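Local structure of holo-[acyl-carrier-protein] synthase (Thermotoga maritima, 5XUM) at residues Val81-Phe87 and Ser142-Thr147. The protein belongs to the 4'-phosphopantetheinyl transferase superfamily, as a holo-ACP synthase of the AcpS type. Numbering follows the deposited sequence.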
loop_
_atom_site.group_PDB
_atom_site.type_symbol
_atom_site.label_atom_id
_atom_site.label_comp_id
_atom_site.label_asym_id
_atom_site.label_seq_id
_atom_site.Cartn_x
_atom_site.Cartn_y
_atom_site.Cartn_z
ATOM N N VAL A 81 13.912 -13.199 -5.573
ATOM C CA VAL A 81 14.228 -12.814 -6.947
ATOM C C VAL A 81 15.456 -13.566 -7.468
ATOM O O VAL A 81 16.406 -13.819 -6.723
ATOM C CB VAL A 81 14.402 -11.279 -7.100
ATOM C CG1 VAL A 81 13.101 -10.555 -6.777
ATOM C CG2 VAL A 81 15.536 -10.755 -6.224
ATOM N N HIS A 82 15.413 -13.941 -8.744
ATOM C CA HIS A 82 16.537 -14.604 -9.410
ATOM C C HIS A 82 17.059 -13.744 -10.524
ATOM O O HIS A 82 17.894 -14.173 -11.323
ATOM C CB HIS A 82 16.120 -15.974 -9.932
ATOM C CG HIS A 82 15.758 -16.954 -8.844
ATOM N ND1 HIS A 82 16.674 -17.716 -8.224
ATOM C CD2 HIS A 82 14.528 -17.274 -8.273
ATOM C CE1 HIS A 82 16.066 -18.489 -7.303
ATOM N NE2 HIS A 82 14.752 -18.217 -7.335
ATOM N N LYS A 83 16.569 -12.509 -10.569
ATOM C CA LYS A 83 16.931 -11.537 -11.591
ATOM C C LYS A 83 16.791 -10.136 -10.994
ATOM O O LYS A 83 16.157 -9.967 -9.951
ATOM C CB LYS A 83 16.007 -11.703 -12.805
ATOM C CG LYS A 83 16.587 -11.216 -14.123
ATOM C CD LYS A 83 15.712 -11.592 -15.309
ATOM C CE LYS A 83 16.045 -12.975 -15.850
ATOM N NZ LYS A 83 15.308 -13.264 -17.112
ATOM N N ASP A 84 17.397 -9.142 -11.639
ATOM C CA ASP A 84 17.204 -7.747 -11.253
ATOM C C ASP A 84 15.953 -7.179 -11.920
ATOM O O ASP A 84 15.860 -7.136 -13.150
ATOM C CB ASP A 84 18.434 -6.902 -11.603
ATOM C CG ASP A 84 19.571 -7.077 -10.607
ATOM O OD1 ASP A 84 19.305 -7.457 -9.446
ATOM O OD2 ASP A 84 20.735 -6.821 -10.982
ATOM N N PHE A 85 14.993 -6.760 -11.098
ATOM C CA PHE A 85 13.740 -6.185 -11.587
ATOM C C PHE A 85 13.641 -4.685 -11.303
ATOM O O PHE A 85 12.832 -3.985 -11.911
ATOM C CB PHE A 85 12.534 -6.913 -10.978
ATOM C CG PHE A 85 12.462 -8.376 -11.323
ATOM C CD1 PHE A 85 12.000 -8.791 -12.568
ATOM C CD2 PHE A 85 12.848 -9.341 -10.398
ATOM C CE1 PHE A 85 11.930 -10.139 -12.885
ATOM C CE2 PHE A 85 12.780 -10.691 -10.710
ATOM C CZ PHE A 85 12.324 -11.090 -11.957
ATOM N N GLY A 86 14.466 -4.203 -10.375
ATOM C CA GLY A 86 14.477 -2.792 -9.981
ATOM C C GLY A 86 15.316 -2.572 -8.739
ATOM O O GLY A 86 16.016 -3.484 -8.286
ATOM N N PHE A 87 15.252 -1.366 -8.177
ATOM C CA PHE A 87 16.024 -1.052 -6.972
ATOM C C PHE A 87 15.186 -0.979 -5.691
ATOM O O PHE A 87 15.662 -0.501 -4.657
ATOM C CB PHE A 87 16.896 0.204 -7.163
ATOM C CG PHE A 87 16.117 1.482 -7.316
ATOM C CD1 PHE A 87 15.978 2.359 -6.243
ATOM C CD2 PHE A 87 15.542 1.825 -8.537
ATOM C CE1 PHE A 87 15.267 3.543 -6.379
ATOM C CE2 PHE A 87 14.830 3.007 -8.681
ATOM C CZ PHE A 87 14.693 3.868 -7.601
ATOM N N SER A 142 21.234 2.549 -4.645
ATOM C CA SER A 142 20.155 2.320 -5.599
ATOM C C SER A 142 20.521 1.204 -6.577
ATOM O O SER A 142 19.828 0.990 -7.571
ATOM C CB SER A 142 19.827 3.608 -6.358
ATOM O OG SER A 142 19.348 4.607 -5.476
ATOM N N LEU A 143 21.614 0.499 -6.293
ATOM C CA LEU A 143 22.027 -0.631 -7.118
ATOM C C LEU A 143 21.112 -1.829 -6.880
ATOM O O LEU A 143 20.836 -2.176 -5.728
ATOM C CB LEU A 143 23.489 -1.015 -6.852
ATOM C CG LEU A 143 24.589 -0.049 -7.312
ATOM C CD1 LEU A 143 25.952 -0.529 -6.833
ATOM C CD2 LEU A 143 24.583 0.131 -8.825
ATOM N N PRO A 144 20.624 -2.453 -7.971
ATOM C CA PRO A 144 19.825 -3.676 -7.886
ATOM C C PRO A 144 20.637 -4.813 -7.246
ATOM O O PRO A 144 21.867 -4.820 -7.363
ATOM C CB PRO A 144 19.502 -3.986 -9.353
ATOM C CG PRO A 144 19.623 -2.676 -10.056
ATOM C CD PRO A 144 20.757 -1.984 -9.363
ATOM N N PRO A 145 19.956 -5.761 -6.568
ATOM C CA PRO A 145 20.623 -6.755 -5.711
ATOM C C PRO A 145 21.718 -7.592 -6.382
ATOM O O PRO A 145 22.764 -7.816 -5.771
ATOM C CB PRO A 145 19.469 -7.652 -5.228
ATOM C CG PRO A 145 18.316 -7.342 -6.122
ATOM C CD PRO A 145 18.489 -5.912 -6.527
ATOM N N PHE A 146 21.486 -8.047 -7.610
ATOM C CA PHE A 146 22.476 -8.868 -8.313
ATOM C C PHE A 146 23.660 -8.049 -8.819
ATOM O O PHE A 146 24.792 -8.537 -8.832
ATOM C CB PHE A 146 21.836 -9.664 -9.451
ATOM C CG PHE A 146 21.024 -10.835 -8.980
ATOM C CD1 PHE A 146 21.629 -12.063 -8.737
ATOM C CD2 PHE A 146 19.653 -10.710 -8.773
ATOM C CE1 PHE A 146 20.882 -13.146 -8.300
ATOM C CE2 PHE A 146 18.905 -11.787 -8.333
ATOM C CZ PHE A 146 19.518 -13.008 -8.099
ATOM N N THR A 147 23.392 -6.812 -9.231
ATOM C CA THR A 147 24.443 -5.870 -9.608
ATOM C C THR A 147 25.334 -5.583 -8.399
ATOM O O THR A 147 26.564 -5.621 -8.503
ATOM C CB THR A 147 23.855 -4.556 -10.168
ATOM O OG1 THR A 147 22.986 -4.854 -11.266
ATOM C CG2 THR A 147 24.961 -3.615 -10.651
#
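Asp84 reaches across from segment 81-87, the end of strand 76-81 and the loop after it, to the first turn of the helix that starts at Pro145, and its carboxylate accepts all three hydrogen bonds between the two segments. Its CB lies 3.8 Å from CB of Pro144, the N-cap residue. One bond further, CG closes to 3.3 Å from that same Pro144 CB, while CB of Phe146 comes up to it as well. With CG anti to the carbonyl carbon and beside the backbone N (chi1 -78°), the carboxylate comes up against the start of the helix, and each oxygen finds its own partner. OD1 accepts the amide of Phe146 on its syn lone pair, a nearly straight bond of 2.9 Å from N to OD1 at 161°. OD2 takes the hydroxyl of Thr147, OG1 to OD2 3.0 Å, from the syn side but 31° out of the carboxylate plane, and a weak bond from the Thr147 amide. The carboxylate thus receives N-H groups at a helix N-terminus, where the helix dipole would probably favour its negative charge.

OD1 of Asp84 also lies at the edge of the Phe146 ring, in its plane, 3.3 Å from CD2. Farther round, CE2 of that ring sits 4.1 Å from Val81 CG2, and CZ approaches the Val81 carbonyl oxygen. At the other end of the contact, the CB methylene of Phe87 comes within 3.1 Å of the backbone O of Ser142.

The contact ties the loop between strands 76-81 and 90-97 to the N-terminal end of helix 145-154. Ile167 of the short strand 166-167, which runs parallel to strand 76-81, touches both Pro145 and Phe146.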